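Local coordinates for dihydrodipicolinate reductase N-terminus domain-containing protein (Mycobacterium smegmatis, PDB 6IAQ), which is an NADP-binding native amine dehydrogenase that probably carries out the asymmetric reductive amination of ketones, at residues L111-T116 with P322-V327; I314-A319 with P331-R336; S232-S237 with L244-V249; K165-V170 with R273-G278; I222-R227 with D254-E259. One frame throughout, in Å; residues are numbered along the deposited sequence.

Contact 1 (L111-T116 with P322-V327); sequences LYPWET and PGIVTV
The methyl CG2 of T326 makes the tight part of this contact. Set anti to its own carbonyl carbon, it drops among three groups of 111-116: the carbonyl O of L111, 3.6 Å from T326 CG2, the CD1 corner of the Y112 ring, and the indole NE1 of W114. Two residues earlier in the chain, I324 meets the same indole tip to tip, with I324 CG2 3.7 Å from W114 CZ2, so a branched aliphatic chain abuts the benzo ring. Strand 323-324 is the outermost strand, added to the parallel Rossmann sheet by the C-terminal part of the chain, and the loop following strand 102-105 packs against it. No direct hydrogen bond joins the segments. The looser parts are spanned by two single waters: one donates to L111 O at 2.7 Å and accepts from V327 N, while the other, by the partly exposed Y112 and W114, accepts from W114 NE1 at 3.0 Å and donates to T326 OG1. Threonine suits a position that needs both a methyl and a hydroxyl: the same OG1 also bonds D328. At the buried end, L111 CD1 crosses V327 CG2 at 3.9 Å, with the L111 side chain about 7 Å from the bound NADP.

Contact 2 (I314-A319 with P331-R336); sequences IPDVIA and PRLRYR
R336 and D316 meet obliquely, guanidinium and carboxylate planes turned 84° apart, so a single nitrogen carries the salt bridge. R336 NH1 donates to D316 OD1 at 3.1 Å, with a bent N-H...O angle of 145°, and approaches from above the carboxylate plane. A kink at chi3 (-91°) turns the arginine tip toward the helix, where P315 CB lies over one face of the guanidinium, toward the rim, with P315 CG 3.6 Å from R336 NE. The flat, weakly hydrated face of an arginine suits such a proline ring; R336 NE itself is buried here without a polar partner. P331 slides past the aspartate in the opposite direction, P331 CG 4.1 Å from D316 OD1. That oxygen also accepts from a water, 2.8 Å from D316 OD1, which donates in turn to R332 O. The other carboxylate oxygen, OD2, pairs with R313, so two arginines flank D316 and probably stabilise its negative charge. R332 and R334 both pair with D214 of the second subunit. Segment 331-336 runs past P315 and D316 and sets L333 against helix 302-312, while the short helix 314-319 lays I314 and V317 on strand 77-80 of the Rossmann sheet.

Contact 3 (S232-S237 with L244-V249); sequences SAAMRS and LAPGDV
M235 and L244 face each other as an antiparallel hydrogen-bonded pair, M235 N donating to L244 O at 2.9 Å and L244 N to M235 O at 2.8 Å, both nearly straight. The first bond lies in the carbonyl plane of L244; the second meets M235 O from above the carbonyl plane. Both side chains leave on one face, M235 CB and L244 CB 4.3 Å apart, and the leucine reaches across to the other strand, its CD1 3.9 Å from S237 CB. This two-stranded ribbon, 235-237 with 242-244, is a small beta hairpin inserted between the long strands 219-230 and 249-260. Beyond the pair the chain leaves in a type II turn, A245 to D248, closed by D248 N to A245 O; its third position, with phi 93°, is the glycine G247. D248 OD2 accepts from A245 N at 2.8 Å, a second tie between the turn's first and last residues. Proline suits the second position (phi -44°), and the P246 ring lies on the A233-A234 peptide, P246 CD 3.6 Å from A234 N.

Contact 4 (K165-V170 with R273-G278); sequences KASWNV and RVYGPG
Two neighbouring parallel strands of the mixed beta sheet, 158-169 and 265-273, come to their ends here. W168 O accepts from R273 N at 3.2 Å, in the carbonyl plane, and R273 O receives V170 N at 2.9 Å from well above its plane, as the chain begins to turn. On the face of N169 and R273, the asparagine has CG anti to its backbone N (chi1 -173°). N169 CB sits over the centre of the Y275 ring in a CH-pi contact, 3.5 Å from the centroid, while the amide, only 5° from parallel to the ring, lies near Y275 CG. Its OD1 accepts from Y275 N at 3.0 Å, tying down the tyrosine backbone. The phenol reaches back to S167, whose OG is 2.7 Å from Y275 OH and accepts from R273 NH1 at 2.9 Å. A small hydroxyl suits this crossing of tyrosine and arginine. R273, extended, continues to a salt bridge with E279. The paired strands belong to the mixed sheet of the C-terminal domain, consistent with a two-domain fold like that of dihydrodipicolinate reductase.

Contact 5 (I222-R227 with D254-E259); sequences ITTATR and DIDRIE
Strands 222-227 and 254-259 run antiparallel, their axes 4.7 Å apart at closest and their directions 175° from one another. T223 with R257 and A225 with I255 are the hydrogen-bonded pairs; T223 N to R257 O measures 2.9 Å and I255 N to A225 O 2.8 Å. T224-D256 between them, and I222-I258 and T226-D254 at the flanks, are non-hydrogen-bonded, and their side chains share one face. On that face two threonine-aspartate pairs lie side by side, each pointing the same way as its partner. T224 OG1, anti to its backbone N (chi1 -172°), donates to D256 OD1 at 2.8 Å from above the carboxylate plane. T226 turns its hydroxyl the other way (chi1 -61°), beside its backbone N, and donates to D254 OD1 at 2.5 Å, using the anti lone pair. At the other end of this face, I222 CG1 rests on I258 CG1 at 4.2 Å. The opposite face carries T223, whose OG1 lies 3.4 Å from R257 CB, and A225, with CB 3.9 Å from I255 CG2. Beta-branched residues suit this extended backbone, and threonine adds a donor where a strand neighbour offers a carboxylate. A water donates to both T223 O and D256 OD1. R199 forms a salt bridge with D254 and bonds T226 OG1, while T202 bonds D256, so both acids are held by several donors and are probably ionised.

How the contacts relate
Contacts 1 and 2, on the Rossmann side, adjoin in sequence, their centres 16 Å apart. Contacts 4 and 5 belong to the mixed sheet, centres 20 Å apart, and contact 5 is nested in the loop that contact 4 closes. Contact 3 touches contact 4: M235 CE lies 3.7 Å from V274 O, so the hairpin packs on the end of that sheet. Contact 1 comes within about 6 Å of contact 5, nearest atoms. The side chains of L111 and W168 are each about 7 Å from NADP, so contacts 1 and 4 approach the cofactor from the two domains. The side chain of S237 in contact 3 is about 11 Å from NADP.

Contact 1 (L111-T116 with P322-V327)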
# COMPACT_ATOMS: atom_id res chain seq x y z
N LEU A 111 -17.63 2.18 5.20
CA LEU A 111 -16.21 1.72 5.06
C LEU A 111 -16.03 0.48 5.94
O LEU A 111 -15.39 -0.52 5.46
CB LEU A 111 -15.26 2.85 5.49
CG LEU A 111 -13.77 2.50 5.38
CD1 LEU A 111 -13.34 2.45 3.93
CD2 LEU A 111 -12.95 3.51 6.19
N TYR A 112 -16.55 0.54 7.16
CA TYR A 112 -16.50 -0.56 8.13
C TYR A 112 -17.60 -0.34 9.17
O TYR A 112 -17.36 0.29 10.20
CB TYR A 112 -15.11 -0.67 8.77
CG TYR A 112 -14.86 -2.04 9.37
CD1 TYR A 112 -14.36 -3.09 8.60
CD2 TYR A 112 -15.22 -2.30 10.68
CE1 TYR A 112 -14.18 -4.35 9.14
CE2 TYR A 112 -15.05 -3.56 11.24
CZ TYR A 112 -14.54 -4.58 10.46
OH TYR A 112 -14.37 -5.82 11.00
N PRO A 113 -18.85 -0.78 8.87
CA PRO A 113 -20.00 -0.39 9.69
C PRO A 113 -20.39 -1.33 10.83
O PRO A 113 -21.28 -0.96 11.59
CB PRO A 113 -21.09 -0.40 8.62
CG PRO A 113 -20.75 -1.60 7.76
CD PRO A 113 -19.24 -1.55 7.68
N TRP A 114 -19.71 -2.48 10.95
CA TRP A 114 -20.13 -3.59 11.84
C TRP A 114 -20.24 -3.11 13.31
O TRP A 114 -21.17 -3.57 14.01
CB TRP A 114 -19.15 -4.75 11.73
CG TRP A 114 -19.03 -5.32 10.35
CD1 TRP A 114 -17.99 -5.12 9.50
CD2 TRP A 114 -19.97 -6.15 9.65
NE1 TRP A 114 -18.23 -5.77 8.31
CE2 TRP A 114 -19.42 -6.44 8.38
CE3 TRP A 114 -21.21 -6.71 9.97
CZ2 TRP A 114 -20.06 -7.24 7.43
CZ3 TRP A 114 -21.85 -7.51 9.04
CH2 TRP A 114 -21.29 -7.77 7.77
N GLU A 115 -19.35 -2.22 13.76
CA GLU A 115 -19.30 -1.82 15.19
C GLU A 115 -20.21 -0.61 15.42
O GLU A 115 -20.88 -0.58 16.47
CB GLU A 115 -17.87 -1.49 15.63
CG GLU A 115 -16.87 -2.60 15.35
CD GLU A 115 -17.22 -3.94 15.96
OE1 GLU A 115 -17.67 -3.95 17.11
OE2 GLU A 115 -17.03 -4.96 15.28
N THR A 116 -20.23 0.38 14.51
CA THR A 116 -20.99 1.63 14.74
C THR A 116 -22.49 1.38 14.49
O THR A 116 -23.28 2.05 15.11
CB THR A 116 -20.42 2.81 13.93
OG1 THR A 116 -20.33 2.40 12.56
CG2 THR A 116 -19.08 3.26 14.45
N PRO A 322 -21.41 -12.50 -2.07
CA PRO A 322 -22.57 -11.71 -1.66
C PRO A 322 -22.45 -11.32 -0.19
O PRO A 322 -21.75 -12.02 0.55
CB PRO A 322 -23.78 -12.63 -1.90
CG PRO A 322 -23.26 -13.67 -2.91
CD PRO A 322 -21.79 -13.83 -2.57
N GLY A 323 -23.13 -10.25 0.20
CA GLY A 323 -23.06 -9.68 1.55
C GLY A 323 -22.38 -8.31 1.56
O GLY A 323 -22.07 -7.79 0.47
N ILE A 324 -22.24 -7.72 2.74
CA ILE A 324 -21.36 -6.55 2.98
C ILE A 324 -19.92 -7.07 2.88
O ILE A 324 -19.55 -7.91 3.72
CB ILE A 324 -21.63 -5.88 4.34
CG1 ILE A 324 -23.01 -5.23 4.38
CG2 ILE A 324 -20.54 -4.86 4.67
CD1 ILE A 324 -23.31 -4.61 5.74
N VAL A 325 -19.18 -6.62 1.89
CA VAL A 325 -17.72 -6.95 1.77
C VAL A 325 -16.94 -5.64 1.94
O VAL A 325 -17.09 -4.75 1.09
CB VAL A 325 -17.41 -7.68 0.45
CG1 VAL A 325 -15.92 -8.02 0.39
CG2 VAL A 325 -18.24 -8.96 0.29
N THR A 326 -16.16 -5.52 3.00
CA THR A 326 -15.32 -4.35 3.32
C THR A 326 -14.00 -4.40 2.54
O THR A 326 -13.52 -5.49 2.19
CB THR A 326 -15.10 -4.25 4.83
OG1 THR A 326 -14.54 -5.48 5.27
CG2 THR A 326 -16.40 -3.98 5.56
N VAL A 327 -13.44 -3.24 2.26
CA VAL A 327 -12.32 -3.06 1.29
C VAL A 327 -11.02 -3.71 1.80
O VAL A 327 -10.19 -4.04 0.97
CB VAL A 327 -12.13 -1.57 0.98
CG1 VAL A 327 -13.31 -1.07 0.15
CG2 VAL A 327 -11.90 -0.74 2.25
O HOH W 1 -15.49 -1.28 2.91
O HOH W 2 -16.14 -7.02 6.61

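Contact 2 (I314-A319 with P331-R336)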
# COMPACT_ATOMS: atom_id res chain seq x y z
N ILE A 314 -15.29 -1.32 -8.88
CA ILE A 314 -16.56 -1.90 -9.42
C ILE A 314 -16.32 -3.36 -9.83
O ILE A 314 -17.12 -4.23 -9.46
CB ILE A 314 -17.17 -1.04 -10.53
CG1 ILE A 314 -17.84 0.21 -9.94
CG2 ILE A 314 -18.16 -1.85 -11.37
CD1 ILE A 314 -18.12 1.27 -10.96
N PRO A 315 -15.26 -3.72 -10.58
CA PRO A 315 -15.04 -5.13 -10.94
C PRO A 315 -14.86 -6.03 -9.71
O PRO A 315 -15.32 -7.17 -9.74
CB PRO A 315 -13.79 -5.15 -11.81
CG PRO A 315 -13.68 -3.73 -12.34
CD PRO A 315 -14.32 -2.84 -11.28
N ASP A 316 -14.20 -5.51 -8.66
CA ASP A 316 -13.94 -6.25 -7.41
C ASP A 316 -15.27 -6.55 -6.75
O ASP A 316 -15.44 -7.68 -6.30
CB ASP A 316 -13.02 -5.49 -6.45
CG ASP A 316 -11.64 -5.21 -7.01
OD1 ASP A 316 -11.25 -5.91 -8.00
OD2 ASP A 316 -10.97 -4.29 -6.47
N VAL A 317 -16.19 -5.57 -6.72
CA VAL A 317 -17.45 -5.69 -5.94
C VAL A 317 -18.37 -6.64 -6.72
O VAL A 317 -18.99 -7.50 -6.08
CB VAL A 317 -18.06 -4.30 -5.67
CG1 VAL A 317 -19.50 -4.37 -5.19
CG2 VAL A 317 -17.22 -3.53 -4.64
N ILE A 318 -18.40 -6.57 -8.05
CA ILE A 318 -19.20 -7.54 -8.86
C ILE A 318 -18.68 -8.96 -8.61
O ILE A 318 -19.51 -9.83 -8.29
CB ILE A 318 -19.22 -7.16 -10.34
CG1 ILE A 318 -19.99 -5.85 -10.55
CG2 ILE A 318 -19.83 -8.32 -11.15
CD1 ILE A 318 -19.77 -5.21 -11.89
N ALA A 319 -17.37 -9.17 -8.67
CA ALA A 319 -16.71 -10.49 -8.52
C ALA A 319 -16.74 -11.00 -7.07
O ALA A 319 -16.50 -12.20 -6.88
CB ALA A 319 -15.30 -10.41 -9.04
N PRO A 331 -9.42 -7.99 -3.00
CA PRO A 331 -8.07 -8.06 -3.56
C PRO A 331 -7.47 -6.65 -3.67
O PRO A 331 -8.22 -5.66 -3.57
CB PRO A 331 -8.25 -8.71 -4.94
CG PRO A 331 -9.72 -8.50 -5.25
CD PRO A 331 -10.43 -8.53 -3.92
N ARG A 332 -6.16 -6.58 -3.87
CA ARG A 332 -5.45 -5.29 -3.95
C ARG A 332 -6.11 -4.43 -5.04
O ARG A 332 -6.35 -4.90 -6.16
CB ARG A 332 -3.95 -5.43 -4.22
CG ARG A 332 -3.20 -4.15 -3.83
CD ARG A 332 -1.84 -3.91 -4.46
NE ARG A 332 -1.95 -3.66 -5.89
CZ ARG A 332 -1.39 -4.38 -6.86
NH1 ARG A 332 -1.63 -4.08 -8.12
NH2 ARG A 332 -0.65 -5.43 -6.57
N LEU A 333 -6.36 -3.17 -4.72
CA LEU A 333 -6.84 -2.19 -5.72
C LEU A 333 -5.78 -2.08 -6.82
O LEU A 333 -4.56 -2.06 -6.51
CB LEU A 333 -7.05 -0.87 -4.99
CG LEU A 333 -7.76 0.19 -5.80
CD1 LEU A 333 -9.18 -0.25 -6.18
CD2 LEU A 333 -7.82 1.48 -4.98
N ARG A 334 -6.20 -2.10 -8.08
CA ARG A 334 -5.27 -2.07 -9.21
C ARG A 334 -5.78 -1.10 -10.29
O ARG A 334 -7.01 -0.84 -10.40
CB ARG A 334 -4.93 -3.47 -9.75
CG ARG A 334 -6.09 -4.47 -9.82
CD ARG A 334 -5.69 -5.94 -9.65
NE ARG A 334 -4.41 -6.22 -10.27
CZ ARG A 334 -3.35 -6.76 -9.66
NH1 ARG A 334 -3.40 -7.17 -8.41
NH2 ARG A 334 -2.23 -6.92 -10.33
N TYR A 335 -4.80 -0.55 -11.00
CA TYR A 335 -4.95 0.31 -12.19
C TYR A 335 -5.54 -0.55 -13.31
O TYR A 335 -4.94 -1.60 -13.62
CB TYR A 335 -3.59 0.86 -12.58
CG TYR A 335 -3.59 1.72 -13.82
CD1 TYR A 335 -4.24 2.95 -13.82
CD2 TYR A 335 -2.92 1.35 -14.96
CE1 TYR A 335 -4.25 3.76 -14.95
CE2 TYR A 335 -2.88 2.16 -16.09
CZ TYR A 335 -3.57 3.37 -16.09
OH TYR A 335 -3.55 4.23 -17.14
N ARG A 336 -6.68 -0.14 -13.86
CA ARG A 336 -7.33 -0.79 -15.02
C ARG A 336 -7.82 0.29 -15.96
O ARG A 336 -8.82 0.94 -15.68
CB ARG A 336 -8.53 -1.65 -14.58
CG ARG A 336 -8.18 -2.98 -13.93
CD ARG A 336 -9.43 -3.83 -13.81
NE ARG A 336 -10.04 -3.56 -12.52
CZ ARG A 336 -9.85 -4.30 -11.43
NH1 ARG A 336 -10.44 -3.98 -10.29
NH2 ARG A 336 -9.08 -5.38 -11.50
O HOH W 3 -8.55 -5.40 -7.68

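Contact 3 (S232-S237 with L244-V249)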
# COMPACT_ATOMS: atom_id res chain seq x y z
N SER A 232 -11.27 32.54 10.55
CA SER A 232 -10.38 33.55 11.17
C SER A 232 -10.60 34.93 10.52
O SER A 232 -10.17 35.93 11.09
CB SER A 232 -8.95 33.08 11.05
OG SER A 232 -8.54 33.12 9.67
N ALA A 233 -11.25 34.97 9.36
CA ALA A 233 -11.57 36.17 8.57
C ALA A 233 -12.75 35.83 7.64
O ALA A 233 -13.13 34.63 7.56
CB ALA A 233 -10.37 36.59 7.76
N ALA A 234 -13.32 36.83 6.96
CA ALA A 234 -14.41 36.63 5.98
C ALA A 234 -13.95 35.63 4.91
O ALA A 234 -12.84 35.75 4.38
CB ALA A 234 -14.83 37.95 5.38
N MET A 235 -14.79 34.63 4.64
CA MET A 235 -14.56 33.58 3.61
C MET A 235 -15.87 33.35 2.86
O MET A 235 -16.90 33.91 3.24
CB MET A 235 -14.17 32.24 4.23
CG MET A 235 -13.27 32.35 5.41
SD MET A 235 -12.86 30.78 6.14
CE MET A 235 -12.32 29.83 4.71
N ARG A 236 -15.84 32.48 1.87
CA ARG A 236 -17.00 32.06 1.07
C ARG A 236 -16.92 30.54 0.96
O ARG A 236 -15.80 30.03 0.82
CB ARG A 236 -16.99 32.73 -0.31
CG ARG A 236 -18.29 32.48 -1.07
CD ARG A 236 -18.58 33.40 -2.22
NE ARG A 236 -20.03 33.47 -2.41
CZ ARG A 236 -20.76 32.57 -3.05
NH1 ARG A 236 -22.06 32.73 -3.15
NH2 ARG A 236 -20.18 31.52 -3.61
N SER A 237 -18.04 29.85 1.10
CA SER A 237 -18.17 28.40 0.79
C SER A 237 -18.80 28.28 -0.58
O SER A 237 -20.00 28.62 -0.71
CB SER A 237 -18.97 27.66 1.81
OG SER A 237 -19.24 26.34 1.36
N LEU A 244 -19.24 33.52 4.72
CA LEU A 244 -18.90 33.12 6.11
C LEU A 244 -18.19 34.30 6.76
O LEU A 244 -17.23 34.83 6.17
CB LEU A 244 -18.02 31.87 6.06
CG LEU A 244 -18.66 30.64 5.40
CD1 LEU A 244 -17.62 29.66 4.92
CD2 LEU A 244 -19.59 29.96 6.37
N ALA A 245 -18.68 34.74 7.91
CA ALA A 245 -18.11 35.87 8.67
C ALA A 245 -17.06 35.32 9.63
O ALA A 245 -17.14 34.17 10.06
CB ALA A 245 -19.21 36.59 9.41
N PRO A 246 -16.04 36.13 9.99
CA PRO A 246 -15.12 35.78 11.05
C PRO A 246 -15.91 35.22 12.22
O PRO A 246 -16.91 35.84 12.56
CB PRO A 246 -14.46 37.12 11.44
CG PRO A 246 -14.60 37.98 10.21
CD PRO A 246 -15.80 37.48 9.44
N GLY A 247 -15.50 34.07 12.77
CA GLY A 247 -16.17 33.44 13.92
C GLY A 247 -17.22 32.41 13.52
O GLY A 247 -17.61 31.62 14.38
N ASP A 248 -17.68 32.40 12.26
CA ASP A 248 -18.62 31.34 11.77
C ASP A 248 -17.93 29.98 11.79
O ASP A 248 -16.69 29.91 11.63
CB ASP A 248 -19.15 31.65 10.36
CG ASP A 248 -20.19 32.75 10.30
OD1 ASP A 248 -20.60 33.23 11.38
OD2 ASP A 248 -20.58 33.14 9.18
N VAL A 249 -18.70 28.92 12.01
CA VAL A 249 -18.19 27.52 11.91
C VAL A 249 -17.98 27.20 10.43
O VAL A 249 -18.86 27.52 9.61
CB VAL A 249 -19.11 26.51 12.60
CG1 VAL A 249 -18.62 25.08 12.40
CG2 VAL A 249 -19.26 26.82 14.08

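Contact 4 (K165-V170 with R273-G278)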
# COMPACT_ATOMS: atom_id res chain seq x y z
N LYS A 165 -3.05 11.85 10.49
CA LYS A 165 -3.47 13.25 10.45
C LYS A 165 -3.93 13.52 9.02
O LYS A 165 -3.15 13.23 8.09
CB LYS A 165 -2.35 14.20 10.89
CG LYS A 165 -2.82 15.63 11.10
CD LYS A 165 -1.80 16.59 11.70
CE LYS A 165 -0.65 16.89 10.76
NZ LYS A 165 -0.15 18.28 10.90
N ALA A 166 -5.16 14.02 8.86
CA ALA A 166 -5.78 14.23 7.55
C ALA A 166 -6.53 15.55 7.54
O ALA A 166 -7.13 15.95 8.57
CB ALA A 166 -6.66 13.05 7.20
N SER A 167 -6.51 16.19 6.38
CA SER A 167 -7.24 17.44 6.10
C SER A 167 -7.91 17.28 4.73
O SER A 167 -7.23 16.91 3.78
CB SER A 167 -6.30 18.63 6.14
OG SER A 167 -7.00 19.85 5.92
N TRP A 168 -9.20 17.60 4.65
CA TRP A 168 -9.89 17.76 3.35
C TRP A 168 -10.75 19.03 3.37
O TRP A 168 -11.07 19.54 4.45
CB TRP A 168 -10.66 16.50 2.96
CG TRP A 168 -11.56 15.95 4.01
CD1 TRP A 168 -11.28 14.94 4.87
CD2 TRP A 168 -12.93 16.35 4.28
NE1 TRP A 168 -12.37 14.67 5.67
CE2 TRP A 168 -13.38 15.54 5.33
CE3 TRP A 168 -13.80 17.30 3.73
CZ2 TRP A 168 -14.68 15.62 5.82
CZ3 TRP A 168 -15.08 17.40 4.23
CH2 TRP A 168 -15.50 16.56 5.25
N ASN A 169 -11.04 19.52 2.17
CA ASN A 169 -11.72 20.79 1.87
C ASN A 169 -13.21 20.52 1.57
O ASN A 169 -13.50 19.92 0.54
CB ASN A 169 -11.05 21.48 0.70
CG ASN A 169 -11.57 22.86 0.42
OD1 ASN A 169 -12.41 23.37 1.16
ND2 ASN A 169 -11.07 23.48 -0.63
N VAL A 170 -14.10 21.00 2.43
CA VAL A 170 -15.57 21.05 2.18
C VAL A 170 -15.85 21.48 0.74
O VAL A 170 -16.73 20.90 0.11
CB VAL A 170 -16.26 21.97 3.20
CG1 VAL A 170 -17.64 22.39 2.72
CG2 VAL A 170 -16.34 21.29 4.53
N ARG A 273 -13.13 20.97 6.43
CA ARG A 273 -13.49 22.39 6.58
C ARG A 273 -13.36 23.13 5.25
O ARG A 273 -12.66 22.66 4.34
CB ARG A 273 -12.62 23.05 7.66
CG ARG A 273 -11.14 23.19 7.28
CD ARG A 273 -10.22 23.64 8.44
NE ARG A 273 -8.94 23.90 7.79
CZ ARG A 273 -8.05 22.95 7.47
NH1 ARG A 273 -8.25 21.69 7.83
NH2 ARG A 273 -6.97 23.27 6.77
N VAL A 274 -13.99 24.30 5.18
CA VAL A 274 -13.79 25.22 4.04
C VAL A 274 -12.36 25.75 4.12
O VAL A 274 -11.96 26.22 5.19
CB VAL A 274 -14.83 26.35 4.04
CG1 VAL A 274 -14.62 27.28 2.88
CG2 VAL A 274 -16.26 25.81 4.02
N TYR A 275 -11.61 25.65 3.02
CA TYR A 275 -10.22 26.17 2.94
C TYR A 275 -10.24 27.64 2.51
O TYR A 275 -11.07 28.06 1.65
CB TYR A 275 -9.40 25.39 1.91
CG TYR A 275 -8.93 24.03 2.35
CD1 TYR A 275 -9.38 23.41 3.52
CD2 TYR A 275 -8.06 23.33 1.53
CE1 TYR A 275 -8.93 22.15 3.88
CE2 TYR A 275 -7.61 22.07 1.88
CZ TYR A 275 -8.05 21.47 3.04
OH TYR A 275 -7.60 20.21 3.35
N GLY A 276 -9.31 28.39 3.06
CA GLY A 276 -8.92 29.70 2.50
C GLY A 276 -7.79 29.50 1.49
O GLY A 276 -7.29 28.39 1.32
N PRO A 277 -7.38 30.57 0.79
CA PRO A 277 -6.27 30.49 -0.17
C PRO A 277 -4.99 29.91 0.46
O PRO A 277 -4.73 30.18 1.63
CB PRO A 277 -6.07 31.95 -0.60
CG PRO A 277 -7.42 32.58 -0.39
CD PRO A 277 -7.97 31.91 0.85
N GLY A 278 -4.26 29.09 -0.29
CA GLY A 278 -2.96 28.53 0.14
C GLY A 278 -3.08 27.21 0.89
O GLY A 278 -2.05 26.53 1.03
O HOH W 4 -4.54 21.71 5.58

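Contact 5 (I222-R227 with D254-E259)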
# COMPACT_ATOMS: atom_id res chain seq x y z
N ILE A 222 -12.06 2.81 23.59
CA ILE A 222 -12.37 3.73 22.46
C ILE A 222 -12.66 5.11 23.05
O ILE A 222 -13.55 5.21 23.91
CB ILE A 222 -13.56 3.22 21.62
CG1 ILE A 222 -13.36 1.77 21.17
CG2 ILE A 222 -13.81 4.15 20.44
CD1 ILE A 222 -14.44 1.21 20.29
N THR A 223 -11.96 6.14 22.59
CA THR A 223 -12.20 7.56 22.94
C THR A 223 -12.29 8.41 21.67
O THR A 223 -11.84 7.96 20.61
CB THR A 223 -11.13 8.10 23.89
OG1 THR A 223 -9.85 7.74 23.36
CG2 THR A 223 -11.32 7.55 25.30
N THR A 224 -12.87 9.60 21.79
CA THR A 224 -13.21 10.49 20.66
C THR A 224 -13.41 11.90 21.19
O THR A 224 -13.85 12.03 22.33
CB THR A 224 -14.46 10.01 19.91
OG1 THR A 224 -14.56 10.83 18.75
CG2 THR A 224 -15.73 10.10 20.74
N ALA A 225 -13.12 12.90 20.38
CA ALA A 225 -13.39 14.32 20.68
C ALA A 225 -13.49 15.09 19.36
O ALA A 225 -12.86 14.67 18.35
CB ALA A 225 -12.34 14.91 21.57
N THR A 226 -14.27 16.15 19.36
CA THR A 226 -14.54 16.98 18.17
C THR A 226 -14.53 18.44 18.61
O THR A 226 -15.08 18.72 19.68
CB THR A 226 -15.87 16.62 17.52
OG1 THR A 226 -15.76 15.26 17.12
CG2 THR A 226 -16.21 17.53 16.36
N ARG A 227 -13.94 19.31 17.80
CA ARG A 227 -14.00 20.77 18.00
C ARG A 227 -14.35 21.40 16.66
O ARG A 227 -14.02 20.88 15.59
CB ARG A 227 -12.66 21.27 18.56
CG ARG A 227 -11.48 21.08 17.63
CD ARG A 227 -10.41 22.13 17.88
NE ARG A 227 -9.41 22.22 16.83
CZ ARG A 227 -8.37 21.40 16.68
NH1 ARG A 227 -8.20 20.35 17.49
NH2 ARG A 227 -7.50 21.61 15.71
N ASP A 254 -12.13 16.05 14.17
CA ASP A 254 -12.31 14.90 15.08
C ASP A 254 -10.94 14.35 15.44
O ASP A 254 -10.07 14.37 14.58
CB ASP A 254 -13.12 13.76 14.45
CG ASP A 254 -14.51 14.09 13.97
OD1 ASP A 254 -15.24 14.79 14.70
OD2 ASP A 254 -14.85 13.64 12.84
N ILE A 255 -10.82 13.74 16.61
CA ILE A 255 -9.70 12.85 17.00
C ILE A 255 -10.32 11.60 17.62
O ILE A 255 -11.18 11.73 18.48
CB ILE A 255 -8.68 13.56 17.92
CG1 ILE A 255 -7.51 12.64 18.26
CG2 ILE A 255 -9.34 14.11 19.15
CD1 ILE A 255 -6.23 13.39 18.60
N ASP A 256 -9.97 10.45 17.07
CA ASP A 256 -10.45 9.12 17.48
C ASP A 256 -9.24 8.31 17.92
O ASP A 256 -8.17 8.45 17.30
CB ASP A 256 -11.23 8.44 16.35
CG ASP A 256 -12.56 9.11 16.15
OD1 ASP A 256 -13.43 8.95 17.05
OD2 ASP A 256 -12.69 9.87 15.17
N ARG A 257 -9.44 7.48 18.93
CA ARG A 257 -8.36 6.66 19.53
C ARG A 257 -8.93 5.32 19.95
O ARG A 257 -9.98 5.29 20.61
CB ARG A 257 -7.79 7.39 20.74
CG ARG A 257 -6.69 6.65 21.48
CD ARG A 257 -6.35 7.49 22.70
NE ARG A 257 -4.92 7.57 22.90
CZ ARG A 257 -4.21 6.73 23.64
NH1 ARG A 257 -4.79 5.74 24.29
NH2 ARG A 257 -2.90 6.90 23.75
N ILE A 258 -8.25 4.25 19.55
CA ILE A 258 -8.57 2.87 19.98
C ILE A 258 -7.30 2.25 20.56
O ILE A 258 -6.30 2.14 19.83
CB ILE A 258 -9.15 2.05 18.82
CG1 ILE A 258 -10.41 2.71 18.26
CG2 ILE A 258 -9.38 0.61 19.28
CD1 ILE A 258 -11.11 1.88 17.19
N GLU A 259 -7.36 1.87 21.84
CA GLU A 259 -6.33 1.02 22.49
C GLU A 259 -6.73 -0.43 22.33
O GLU A 259 -7.92 -0.73 22.48
CB GLU A 259 -6.19 1.36 23.96
CG GLU A 259 -5.97 2.83 24.19
CD GLU A 259 -5.71 3.16 25.66
OE1 GLU A 259 -5.58 2.21 26.47
OE2 GLU A 259 -5.65 4.36 25.98
O HOH W 5 -13.43 6.80 18.34
O HOH W 6 -8.80 4.94 23.80